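Local atomic coordinates of aerobactin synthase IucA (Klebsiella pneumoniae subsp. pneumoniae, PDB entry 5JM8), a protein that catalyses, as an ATP-dependent NIS synthetase, a step in assembly of the siderophore aerobactin, probably joining citrate to a hydroxylysine derivative. Residues Leu509-Arg512 with Val513-Leu516. Sequence-based numbering, arbitrary orientation.
Sequences LMAR and VRTL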
ATOM      1  N   LEU A 509      -3.023 -27.607  29.215  1.00 22.42           N
ATOM      2  CA  LEU A 509      -3.531 -27.145  27.931  1.00 18.86           C
ATOM      3  C   LEU A 509      -4.307 -28.251  27.227  1.00 21.11           C
ATOM      4  O   LEU A 509      -5.300 -27.987  26.554  1.00 22.98           O
ATOM      5  CB  LEU A 509      -2.385 -26.647  27.049  1.00 16.49           C
ATOM      6  CG  LEU A 509      -1.632 -25.431  27.602  1.00 19.45           C
ATOM      7  CD1 LEU A 509      -0.373 -25.146  26.785  1.00 24.41           C
ATOM      8  CD2 LEU A 509      -2.533 -24.205  27.654  1.00 17.40           C
ATOM      9  N   MET A 510      -3.857 -29.492  27.392  1.00 21.30           N
ATOM     10  CA  MET A 510      -4.561 -30.634  26.818  1.00 20.49           C
ATOM     11  C   MET A 510      -5.885 -30.878  27.546  1.00 22.32           C
ATOM     12  O   MET A 510      -6.786 -31.524  27.006  1.00 27.63           O
ATOM     13  CB  MET A 510      -3.689 -31.892  26.866  1.00 19.32           C
ATOM     14  CG  MET A 510      -2.550 -31.892  25.852  1.00 20.09           C
ATOM     15  SD  MET A 510      -1.680 -33.470  25.710  1.00 23.35           S
ATOM     16  CE  MET A 510      -0.726 -33.490  27.224  1.00 24.24           C
ATOM     17  N   ALA A 511      -6.004 -30.358  28.765  1.00 19.22           N
ATOM     18  CA  ALA A 511      -7.248 -30.472  29.515  1.00 21.44           C
ATOM     19  C   ALA A 511      -8.300 -29.541  28.921  1.00 22.71           C
ATOM     20  O   ALA A 511      -9.481 -29.888  28.866  1.00 26.42           O
ATOM     21  CB  ALA A 511      -7.024 -30.158  30.990  1.00 23.34           C
ATOM     22  N   ARG A 512      -7.865 -28.364  28.473  1.00 21.82           N
ATOM     23  CA  ARG A 512      -8.756 -27.411  27.814  1.00 19.85           C
ATOM     24  C   ARG A 512      -9.334 -27.995  26.538  1.00 20.86           C
ATOM     25  O   ARG A 512     -10.530 -27.889  26.279  1.00 19.93           O
ATOM     26  CB  ARG A 512      -8.025 -26.112  27.482  1.00 17.99           C
ATOM     27  CG  ARG A 512      -7.754 -25.231  28.677  1.00 19.02           C
ATOM     28  CD  ARG A 512      -7.409 -23.813  28.257  1.00 20.42           C
ATOM     29  NE  ARG A 512      -7.414 -22.905  29.403  1.00 26.79           N
ATOM     30  CZ  ARG A 512      -8.445 -22.143  29.764  1.00 31.46           C
ATOM     31  NH1 ARG A 512      -9.573 -22.150  29.066  1.00 30.75           N
ATOM     32  NH2 ARG A 512      -8.341 -21.359  30.828  1.00 35.42           N
ATOM     33  N   VAL A 513      -8.466 -28.601  25.739  1.00 21.03           N
ATOM     34  CA  VAL A 513      -8.879 -29.207  24.485  1.00 23.32           C
ATOM     35  C   VAL A 513      -9.922 -30.292  24.735  1.00 20.77           C
ATOM     36  O   VAL A 513     -10.924 -30.372  24.026  1.00 22.48           O
ATOM     37  CB  VAL A 513      -7.676 -29.807  23.734  1.00 17.13           C
ATOM     38  CG1 VAL A 513      -8.127 -30.466  22.442  1.00 17.27           C
ATOM     39  CG2 VAL A 513      -6.639 -28.729  23.449  1.00 16.43           C
ATOM     40  N   ARG A 514      -9.677 -31.119  25.747  1.00 19.71           N
ATOM     41  CA  ARG A 514     -10.584 -32.210  26.088  1.00 22.69           C
ATOM     42  C   ARG A 514     -11.975 -31.678  26.408  1.00 28.96           C
ATOM     43  O   ARG A 514     -12.976 -32.204  25.918  1.00 31.62           O
ATOM     44  CB  ARG A 514     -10.044 -33.005  27.275  1.00 22.93           C
ATOM     45  CG  ARG A 514     -10.916 -34.190  27.678  1.00 27.93           C
ATOM     46  CD  ARG A 514     -10.357 -34.891  28.905  1.00 34.95           C
ATOM     47  NE  ARG A 514     -10.172 -33.967  30.020  1.00 37.55           N
ATOM     48  CZ  ARG A 514      -9.435 -34.226  31.096  1.00 35.73           C
ATOM     49  NH1 ARG A 514      -8.806 -35.389  31.216  1.00 37.77           N
ATOM     50  NH2 ARG A 514      -9.327 -33.316  32.053  1.00 30.82           N
ATOM     51  N   THR A 515     -12.026 -30.639  27.240  1.00 31.37           N
ATOM     52  CA  THR A 515     -13.284 -29.996  27.613  1.00 27.99           C
ATOM     53  C   THR A 515     -14.087 -29.592  26.385  1.00 21.21           C
ATOM     54  O   THR A 515     -15.276 -29.884  26.284  1.00 21.06           O
ATOM     55  CB  THR A 515     -13.046 -28.736  28.475  1.00 29.83           C
ATOM     56  OG1 THR A 515     -12.321 -29.088  29.659  1.00 33.46           O
ATOM     57  CG2 THR A 515     -14.371 -28.090  28.872  1.00 28.40           C
ATOM     58  N   LEU A 516     -13.428 -28.922  25.448  1.00 20.99           N
ATOM     59  CA  LEU A 516     -14.097 -28.426  24.258  1.00 20.69           C
ATOM     60  C   LEU A 516     -14.413 -29.556  23.280  1.00 21.15           C
ATOM     61  O   LEU A 516     -15.427 -29.508  22.586  1.00 21.56           O
ATOM     62  CB  LEU A 516     -13.238 -27.353  23.589  1.00 19.84           C
ATOM     63  CG  LEU A 516     -12.974 -26.129  24.475  1.00 19.41           C
ATOM     64  CD1 LEU A 516     -12.048 -25.146  23.783  1.00 18.65           C
ATOM     65  CD2 LEU A 516     -14.277 -25.441  24.867  1.00 19.60           C
TER
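T515 and A511 meet one helical turn apart through two bonds that converge on a single carbonyl. The backbone N of T515 donates to A511 O at 3.1 Å, and the hydroxyl OG1 of T515 donates to the same A511 O, also at 3.1 Å. The two donors arrive from opposite faces of the carbonyl plane. With OG1 beside its own backbone N (chi1 -58°), the hydroxyl hangs back over the preceding turn, so a threonine in the middle of a helix can give its hydroxyl a backbone acceptor one turn back, although T515 is exposed.

The other backbone bonds between 509-512 and 513-516 are also of the i to i+4 kind of an alpha-helix: R514 N to M510 O at 3.2 Å, L516 N to R512 O at 3.2 Å, and a weak one from V513 N to L509 O at 3.3 Å.

Van der Waals contacts are few: the CG2 methyl of V513, set beside its own backbone N, lies 3.5 Å from the carbonyl oxygen L509 O. R514 bends at chi3 (55°), bringing NH2 back to 4.1 Å from A511 CB, where the guanidinium meets the methyl obliquely.

Within helix 506-521, L509, R512 and L516 face helix 394-420, where the long, extended chain of R512 lets NH1 form a salt bridge with D403 while L516 packs on D403 and C406. L509 and the flexible thioether chain of M510 pack against helix 475-500.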